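Local structure of cyclic UMP-AMP synthase (Rhodothermus marinus SG0.5JP17-172, 6E0K) at residues 65-70 with 132-137; 36-41 with 87-92. The protein makes 3',3'-cUAMP, a second messenger of bacterial CBASS antiphage defence, from UTP and ATP. One frame throughout, in Å; residues are numbered along the deposited sequence.

Interaction 1 of 2, residues 65-70 with 132-137; sequences VQLNSV and VCIQYR
Asn68 OD1 takes two amide donors at once. Gln66 NE2 reaches it on a lone pair in the carbonyl plane at 2.9 Å, whereas Gln135 NE2 comes from above that plane, 2.8 Å from the same Asn68 OD1. Gln135 is extended, with CG anti to the backbone N (chi1 -177°), so its amide spans to the neighbouring strand, and its OE1 receives Arg137 NE at 2.8 Å, in the guanidinium plane and nearly along the C=O axis. Both ends of that amide are thus held, which fixes its rotation; Asn68 ND2 is hydrogen-bonded to Glu42, and Gln66 OE1 to the hydroxyl of Tyr44. One water donates to Asn68 O and accepts a weak hydrogen bond from Arg137 NH2.

Between the backbones, Cys133 N donates to Val65 O (3.0 Å), Leu67 N to Cys133 O and Gln135 N to Leu67 O (2.9 Å), the regular parallel pattern. Cys133 SG sits against Gln66 CB at 3.7 Å on one face. Val65, Leu67, Val132 and Ile134 share the other, under helix 92-107, where Leu67 CB meets Ile134 CG1. At the corner formed by Ser69 and Val70, Val70 CG2 lies 4.0 Å from Ile134 CG2.

The pair, strands 61-68 and 127-138, belongs to the central mixed sheet of the nucleotidyltransferase domain; the magnesium ligands Asp60, Asp62 and Asp129 lie near the starts of these strands.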
ATOM      1  N   VAL A  65      -7.228   9.826   6.233  1.00 11.62           N
ATOM      2  CA  VAL A  65      -7.676  10.900   7.112  1.00 11.04           C
ATOM      3  C   VAL A  65      -7.637  10.332   8.526  1.00 13.72           C
ATOM      4  O   VAL A  65      -8.464   9.482   8.884  1.00 13.09           O
ATOM      5  CB  VAL A  65      -9.072  11.395   6.711  1.00 11.27           C
ATOM      6  CG1 VAL A  65      -9.601  12.389   7.719  1.00 11.87           C
ATOM      7  CG2 VAL A  65      -8.988  12.061   5.336  1.00 12.30           C
ATOM      8  N   GLN A  66      -6.647  10.746   9.313  1.00 10.93           N
ATOM      9  CA  GLN A  66      -6.296  10.053  10.553  1.00 10.88           C
ATOM     10  C   GLN A  66      -6.429  10.985  11.748  1.00 12.64           C
ATOM     11  O   GLN A  66      -5.788  12.044  11.797  1.00 13.91           O
ATOM     12  CB  GLN A  66      -4.875   9.491  10.463  1.00 11.35           C
ATOM     13  CG  GLN A  66      -4.405   8.870  11.779  1.00 10.61           C
ATOM     14  CD  GLN A  66      -3.090   8.131  11.633  1.00 12.37           C
ATOM     15  OE1 GLN A  66      -2.867   7.430  10.638  1.00 15.86           O
ATOM     16  NE2 GLN A  66      -2.218   8.254  12.632  1.00 14.70           N
ATOM     17  N   LEU A  67      -7.247  10.582  12.721  1.00 11.14           N
ATOM     18  CA  LEU A  67      -7.391  11.336  13.959  1.00 11.78           C
ATOM     19  C   LEU A  67      -6.269  10.952  14.911  1.00 13.38           C
ATOM     20  O   LEU A  67      -6.039   9.763  15.155  1.00 13.41           O
ATOM     21  CB  LEU A  67      -8.747  11.041  14.595  1.00 11.82           C
ATOM     22  CG  LEU A  67      -9.041  11.842  15.852  1.00 15.80           C
ATOM     23  CD1 LEU A  67      -9.191  13.297  15.486  1.00 19.98           C
ATOM     24  CD2 LEU A  67     -10.284  11.302  16.559  1.00 18.66           C
ATOM     25  N   ASN A  68      -5.561  11.954  15.441  1.00 14.23           N
ATOM     26  CA  ASN A  68      -4.438  11.717  16.342  1.00 13.39           C
ATOM     27  C   ASN A  68      -4.643  12.261  17.744  1.00 15.90           C
ATOM     28  O   ASN A  68      -3.748  12.110  18.584  1.00 20.97           O
ATOM     29  CB  ASN A  68      -3.156  12.319  15.756  1.00 17.09           C
ATOM     30  CG  ASN A  68      -2.665  11.557  14.559  1.00 18.98           C
ATOM     31  OD1 ASN A  68      -2.564  10.333  14.610  1.00 17.81           O
ATOM     32  ND2 ASN A  68      -2.356  12.264  13.475  1.00 19.94           N
ATOM     33  N   SER A  69      -5.783  12.880  18.030  1.00 14.14           N
ATOM     34  CA  SER A  69      -5.996  13.402  19.373  1.00 14.03           C
ATOM     35  C   SER A  69      -6.341  12.300  20.357  1.00 20.53           C
ATOM     36  O   SER A  69      -6.246  12.501  21.572  1.00 21.25           O
ATOM     37  CB  SER A  69      -7.102  14.451  19.343  1.00 16.76           C
ATOM     38  OG  SER A  69      -8.308  13.866  18.876  1.00 18.69           O
ATOM     39  N   VAL A  70      -6.758  11.147  19.858  1.00 14.25           N
ATOM     40  CA  VAL A  70      -7.026   9.974  20.670  1.00 15.93           C
ATOM     41  C   VAL A  70      -6.455   8.791  19.909  1.00 15.62           C
ATOM     42  O   VAL A  70      -6.112   8.895  18.728  1.00 17.14           O
ATOM     43  CB  VAL A  70      -8.527   9.787  20.941  1.00 19.82           C
ATOM     44  CG1 VAL A  70      -9.096  11.016  21.660  1.00 22.15           C
ATOM     45  CG2 VAL A  70      -9.266   9.556  19.651  1.00 21.01           C
ATOM     46  N   VAL A 132     -10.913   6.608   6.601  1.00 13.45           N
ATOM     47  CA  VAL A 132     -11.124   7.374   7.822  1.00 11.32           C
ATOM     48  C   VAL A 132     -10.697   6.497   8.986  1.00 11.95           C
ATOM     49  O   VAL A 132     -11.224   5.393   9.163  1.00 15.04           O
ATOM     50  CB  VAL A 132     -12.592   7.797   7.961  1.00 16.84           C
ATOM     51  CG1 VAL A 132     -12.802   8.504   9.281  1.00 22.29           C
ATOM     52  CG2 VAL A 132     -12.996   8.689   6.797  1.00 17.52           C
ATOM     53  N   CYS A 133      -9.726   6.959   9.774  1.00 11.09           N
ATOM     54  CA  CYS A 133      -9.133   6.073  10.772  1.00 12.23           C
ATOM     55  C   CYS A 133      -8.688   6.868  11.990  1.00 13.83           C
ATOM     56  O   CYS A 133      -8.611   8.092  11.964  1.00 12.07           O
ATOM     57  CB  CYS A 133      -7.953   5.297  10.189  1.00 11.86           C
ATOM     58  SG  CYS A 133      -6.628   6.328   9.514  1.00 13.14           S
ATOM     59  N   ILE A 134      -8.402   6.143  13.073  1.00 12.89           N
ATOM     60  CA  ILE A 134      -7.854   6.726  14.289  1.00 10.48           C
ATOM     61  C   ILE A 134      -6.488   6.097  14.537  1.00 13.56           C
ATOM     62  O   ILE A 134      -6.248   4.931  14.202  1.00 13.61           O
ATOM     63  CB  ILE A 134      -8.801   6.510  15.491  1.00 14.02           C
ATOM     64  CG1 ILE A 134     -10.108   7.277  15.282  1.00 20.51           C
ATOM     65  CG2 ILE A 134      -8.141   6.953  16.786  1.00 15.40           C
ATOM     66  CD1 ILE A 134     -11.050   7.143  16.444  1.00 22.75           C
ATOM     67  N   GLN A 135      -5.576   6.889  15.084  1.00 11.92           N
ATOM     68  CA  GLN A 135      -4.256   6.386  15.442  1.00 12.02           C
ATOM     69  C   GLN A 135      -4.393   5.119  16.281  1.00 14.39           C
ATOM     70  O   GLN A 135      -5.245   5.040  17.162  1.00 13.63           O
ATOM     71  CB  GLN A 135      -3.503   7.460  16.227  1.00 15.24           C
ATOM     72  CG  GLN A 135      -2.085   7.094  16.611  1.00 16.31           C
ATOM     73  CD  GLN A 135      -1.466   8.156  17.502  1.00 23.86           C
ATOM     74  OE1 GLN A 135      -1.097   7.887  18.642  1.00 23.29           O
ATOM     75  NE2 GLN A 135      -1.379   9.381  16.991  1.00 24.61           N
ATOM     76  N   TYR A 136      -3.579   4.116  15.968  1.00 13.54           N
ATOM     77  CA  TYR A 136      -3.530   2.868  16.719  1.00 13.15           C
ATOM     78  C   TYR A 136      -2.128   2.714  17.289  1.00 12.31           C
ATOM     79  O   TYR A 136      -1.144   2.899  16.569  1.00 14.79           O
ATOM     80  CB  TYR A 136      -3.867   1.670  15.824  1.00 12.58           C
ATOM     81  CG  TYR A 136      -3.885   0.362  16.581  1.00 13.27           C
ATOM     82  CD1 TYR A 136      -5.024  -0.046  17.253  1.00 11.77           C
ATOM     83  CD2 TYR A 136      -2.759  -0.455  16.634  1.00 16.73           C
ATOM     84  CE1 TYR A 136      -5.056  -1.258  17.957  1.00 13.63           C
ATOM     85  CE2 TYR A 136      -2.776  -1.646  17.328  1.00 15.81           C
ATOM     86  CZ  TYR A 136      -3.923  -2.046  17.986  1.00 14.99           C
ATOM     87  OH  TYR A 136      -3.926  -3.238  18.664  1.00 16.29           O
ATOM     88  N   ARG A 137      -2.035   2.408  18.578  1.00 12.47           N
ATOM     89  CA  ARG A 137      -0.751   2.185  19.229  1.00 12.54           C
ATOM     90  C   ARG A 137      -0.651   0.724  19.635  1.00 12.57           C
ATOM     91  O   ARG A 137      -1.440   0.247  20.460  1.00 12.75           O
ATOM     92  CB  ARG A 137      -0.599   3.081  20.461  1.00 13.34           C
ATOM     93  CG  ARG A 137      -0.572   4.569  20.132  1.00 16.20           C
ATOM     94  CD  ARG A 137      -0.229   5.370  21.384  1.00 19.46           C
ATOM     95  NE  ARG A 137      -0.323   6.809  21.156  1.00 20.10           N
ATOM     96  CZ  ARG A 137      -0.051   7.724  22.080  1.00 23.57           C
ATOM     97  NH1 ARG A 137       0.335   7.355  23.296  1.00 19.86           N
ATOM     98  NH2 ARG A 137      -0.170   9.017  21.784  1.00 29.84           N
TER
HETATM   99  O   HOH W   1      -2.284  10.611  20.087  1.00 34.43           O

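Interaction 2 of 2, residues 36-41 with 87-92; sequences WPKGKP and KSDYTW
Packing over an aromatic ring carries most of this contact. Tyr90, its CG anti to the backbone N (chi1 -173°), extends toward the 36-41 loop, and Lys38 lays the aliphatic root of its side chain over one ring face. The CH-pi contact is close: Lys38 CB is 3.6 Å from the Tyr90 ring centroid and 18° off the ring normal. Lys38 CG follows across the same face, 3.5 Å from Tyr90 CD1. Pro37 adds a smaller apolar touch, its CG 3.9 Å from Tyr90 CE1, and the Tyr90 hydroxyl comes to the edge of the Trp36 indole. One face of that indole is in turn occupied by Pro41 CD, over the ring centre.

Water-mediated bonding joins the loops at the far end of the ring. A single water accepts from Lys38 N, donates to Gly39 O at 2.8 Å, and gives a weak bond to Tyr90 OH. The principal partner of that hydroxyl is Asp98 of helix 92-107, so the phenol is tied to the helix as well as to the loop.

Within the 87-92 loop, Ser88 OG donates to Tyr90 O at 2.7 Å, on a lone pair, linking the residue before Asp89 to the backbone of the tyrosine. Thr91 is the N-cap of helix 92-107, its OG1 bonded to Asp94 N.

Charge has a minor part. Bends at chi2 and chi4 carry the Lys38 amine back to a weak bond with Pro37 O, and Lys38 NZ stays 5.4 Å from Asp89 OD1. Any attraction between these opposite charges is therefore probably modest, and with no direct hydrogen bond between the segments, cohesion rests on the methylenes of Lys38 against a tyrosine ring whose hydroxyl is held chiefly by Asp98, with a weak bond from the water.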
ATOM      1  N   TRP A  36     -13.618  21.226  13.900  1.00 20.94           N
ATOM      2  CA  TRP A  36     -13.414  19.899  14.468  1.00 20.30           C
ATOM      3  C   TRP A  36     -13.668  19.922  15.967  1.00 24.74           C
ATOM      4  O   TRP A  36     -13.032  20.708  16.682  1.00 26.45           O
ATOM      5  CB  TRP A  36     -12.015  19.412  14.164  1.00 18.79           C
ATOM      6  CG  TRP A  36     -11.876  19.247  12.693  1.00 15.55           C
ATOM      7  CD1 TRP A  36     -11.368  20.150  11.814  1.00 16.91           C
ATOM      8  CD2 TRP A  36     -12.348  18.147  11.918  1.00 14.94           C
ATOM      9  NE1 TRP A  36     -11.454  19.661  10.529  1.00 17.96           N
ATOM     10  CE2 TRP A  36     -12.048  18.424  10.570  1.00 16.03           C
ATOM     11  CE3 TRP A  36     -12.961  16.927  12.237  1.00 17.92           C
ATOM     12  CZ2 TRP A  36     -12.357  17.542   9.541  1.00 16.35           C
ATOM     13  CZ3 TRP A  36     -13.263  16.053  11.223  1.00 16.57           C
ATOM     14  CH2 TRP A  36     -12.964  16.363   9.883  1.00 18.12           C
ATOM     15  N   PRO A  37     -14.567  19.100  16.480  1.00 24.73           N
ATOM     16  CA  PRO A  37     -14.905  19.208  17.904  1.00 22.94           C
ATOM     17  C   PRO A  37     -13.863  18.595  18.827  1.00 26.12           C
ATOM     18  O   PRO A  37     -13.777  18.979  19.997  1.00 30.90           O
ATOM     19  CB  PRO A  37     -16.245  18.468  17.996  1.00 28.90           C
ATOM     20  CG  PRO A  37     -16.204  17.474  16.901  1.00 26.79           C
ATOM     21  CD  PRO A  37     -15.428  18.130  15.777  1.00 23.87           C
ATOM     22  N   LYS A  38     -13.072  17.646  18.335  1.00 23.54           N
ATOM     23  CA  LYS A  38     -12.207  16.875  19.226  1.00 23.55           C
ATOM     24  C   LYS A  38     -10.872  16.587  18.566  1.00 24.64           C
ATOM     25  O   LYS A  38     -10.299  15.506  18.724  1.00 34.61           O
ATOM     26  CB  LYS A  38     -12.884  15.572  19.658  1.00 28.00           C
ATOM     27  CG  LYS A  38     -14.234  15.744  20.355  1.00 38.65           C
ATOM     28  CD  LYS A  38     -14.083  16.202  21.798  1.00 42.32           C
ATOM     29  CE  LYS A  38     -15.445  16.403  22.456  1.00 51.84           C
ATOM     30  NZ  LYS A  38     -16.244  17.460  21.779  1.00 49.04           N
ATOM     31  N   GLY A  39     -10.351  17.543  17.822  1.00 20.94           N
ATOM     32  CA  GLY A  39      -9.068  17.292  17.201  1.00 23.41           C
ATOM     33  C   GLY A  39      -9.201  17.318  15.691  1.00 18.88           C
ATOM     34  O   GLY A  39     -10.132  16.744  15.109  1.00 17.31           O
ATOM     35  N   LYS A  40      -8.277  17.970  15.063  1.00 20.40           N
ATOM     36  CA  LYS A  40      -8.255  18.048  13.613  1.00 20.34           C
ATOM     37  C   LYS A  40      -7.410  16.911  13.056  1.00 17.13           C
ATOM     38  O   LYS A  40      -6.265  16.737  13.487  1.00 18.92           O
ATOM     39  CB  LYS A  40      -7.683  19.378  13.180  1.00 24.50           C
ATOM     40  CG  LYS A  40      -7.670  19.586  11.709  1.00 26.36           C
ATOM     41  CD  LYS A  40      -7.077  20.942  11.440  1.00 36.39           C
ATOM     42  CE  LYS A  40      -7.154  21.271   9.991  1.00 31.08           C
ATOM     43  NZ  LYS A  40      -6.767  22.698   9.796  1.00 31.28           N
ATOM     44  N   PRO A  41      -7.919  16.115  12.124  1.00 15.80           N
ATOM     45  CA  PRO A  41      -7.153  14.962  11.652  1.00 14.71           C
ATOM     46  C   PRO A  41      -6.048  15.372  10.696  1.00 14.57           C
ATOM     47  O   PRO A  41      -6.067  16.450  10.093  1.00 17.45           O
ATOM     48  CB  PRO A  41      -8.201  14.108  10.936  1.00 16.73           C
ATOM     49  CG  PRO A  41      -9.193  15.128  10.432  1.00 18.79           C
ATOM     50  CD  PRO A  41      -9.266  16.162  11.528  1.00 18.85           C
ATOM     51  N   LYS A  87     -10.681   7.219  28.875  1.00 14.05           N
ATOM     52  CA  LYS A  87     -11.463   6.914  27.688  1.00 13.69           C
ATOM     53  C   LYS A  87     -11.780   8.185  26.902  1.00 15.11           C
ATOM     54  O   LYS A  87     -12.221   9.183  27.478  1.00 20.70           O
ATOM     55  CB  LYS A  87     -12.762   6.226  28.102  1.00 18.52           C
ATOM     56  CG  LYS A  87     -13.682   5.856  26.963  1.00 29.39           C
ATOM     57  CD  LYS A  87     -15.045   5.488  27.520  1.00 34.86           C
ATOM     58  CE  LYS A  87     -16.133   5.727  26.492  1.00 42.42           C
ATOM     59  NZ  LYS A  87     -17.464   5.370  27.038  1.00 46.78           N
ATOM     60  N   SER A  88     -11.600   8.125  25.585  1.00 16.81           N
ATOM     61  CA  SER A  88     -12.111   9.167  24.705  1.00 18.21           C
ATOM     62  C   SER A  88     -13.616   9.032  24.588  1.00 19.35           C
ATOM     63  O   SER A  88     -14.119   7.944  24.290  1.00 24.08           O
ATOM     64  CB  SER A  88     -11.496   9.051  23.314  1.00 18.89           C
ATOM     65  OG  SER A  88     -12.174   9.907  22.391  1.00 20.31           O
ATOM     66  N   ASP A  89     -14.335  10.134  24.793  1.00 17.70           N
ATOM     67  CA  ASP A  89     -15.770  10.081  24.558  1.00 16.86           C
ATOM     68  C   ASP A  89     -16.112  10.279  23.091  1.00 18.25           C
ATOM     69  O   ASP A  89     -17.264  10.071  22.706  1.00 20.94           O
ATOM     70  CB  ASP A  89     -16.496  11.112  25.425  1.00 24.42           C
ATOM     71  CG  ASP A  89     -16.071  12.541  25.138  1.00 31.96           C
ATOM     72  OD1 ASP A  89     -15.237  12.777  24.237  1.00 40.47           O
ATOM     73  OD2 ASP A  89     -16.579  13.445  25.835  1.00 43.25           O
ATOM     74  N   TYR A  90     -15.122  10.632  22.278  1.00 14.42           N
ATOM     75  CA  TYR A  90     -15.272  10.828  20.848  1.00 14.90           C
ATOM     76  C   TYR A  90     -14.834   9.540  20.166  1.00 13.87           C
ATOM     77  O   TYR A  90     -13.688   9.101  20.334  1.00 16.65           O
ATOM     78  CB  TYR A  90     -14.411  12.012  20.421  1.00 14.79           C
ATOM     79  CG  TYR A  90     -14.537  12.511  19.002  1.00 15.46           C
ATOM     80  CD1 TYR A  90     -15.695  13.119  18.553  1.00 13.93           C
ATOM     81  CD2 TYR A  90     -13.449  12.437  18.143  1.00 19.32           C
ATOM     82  CE1 TYR A  90     -15.769  13.635  17.262  1.00 16.43           C
ATOM     83  CE2 TYR A  90     -13.517  12.932  16.864  1.00 19.40           C
ATOM     84  CZ  TYR A  90     -14.669  13.522  16.429  1.00 15.75           C
ATOM     85  OH  TYR A  90     -14.736  14.039  15.149  1.00 17.37           O
ATOM     86  N   THR A  91     -15.745   8.923  19.432  1.00 13.13           N
ATOM     87  CA  THR A  91     -15.511   7.591  18.891  1.00 12.87           C
ATOM     88  C   THR A  91     -15.096   7.651  17.426  1.00 15.46           C
ATOM     89  O   THR A  91     -15.230   8.671  16.757  1.00 14.37           O
ATOM     90  CB  THR A  91     -16.771   6.738  18.997  1.00 13.82           C
ATOM     91  OG1 THR A  91     -17.788   7.315  18.175  1.00 14.76           O
ATOM     92  CG2 THR A  91     -17.273   6.677  20.443  1.00 14.30           C
ATOM     93  N   TRP A  92     -14.624   6.504  16.920  1.00 13.58           N
ATOM     94  CA  TRP A  92     -14.377   6.410  15.485  1.00 14.01           C
ATOM     95  C   TRP A  92     -15.652   6.708  14.706  1.00 13.17           C
ATOM     96  O   TRP A  92     -15.621   7.398  13.677  1.00 14.65           O
ATOM     97  CB  TRP A  92     -13.822   5.019  15.137  1.00 15.91           C
ATOM     98  CG  TRP A  92     -13.660   4.792  13.677  1.00 14.04           C
ATOM     99  CD1 TRP A  92     -12.549   5.059  12.918  1.00 13.97           C
ATOM    100  CD2 TRP A  92     -14.646   4.283  12.776  1.00 15.65           C
ATOM    101  NE1 TRP A  92     -12.784   4.734  11.608  1.00 13.51           N
ATOM    102  CE2 TRP A  92     -14.065   4.260  11.490  1.00 16.59           C
ATOM    103  CE3 TRP A  92     -15.963   3.842  12.932  1.00 18.35           C
ATOM    104  CZ2 TRP A  92     -14.754   3.811  10.369  1.00 19.45           C
ATOM    105  CZ3 TRP A  92     -16.646   3.400  11.812  1.00 20.22           C
ATOM    106  CH2 TRP A  92     -16.042   3.385  10.552  1.00 21.63           C
TER
HETATM  107  O   HOH W   2     -12.763  16.172  15.742  1.00 18.81           O

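Interaction 1 is buried within the central sheet, whereas interaction 2 joins two surface loops at one end of the same nucleotidyltransferase domain, the centres about 9 Å apart. The first relies on direct backbone and amide hydrogen bonds between strands; the second, without regular structure, uses ring packing and a bridging water. Their segments alternate along the chain: 36-41 leads into strand 42-45, whereas the loop at 87-92 runs into helix 92-107, which covers the apolar face of strands 61-68 and 127-138. Two probable hydrogen bonds connect the contacts, Ser69 OG to Lys38 O and Trp92 NE1 to Val132 O, while Pro41 packs on Gln66 and Ser88 on Val70.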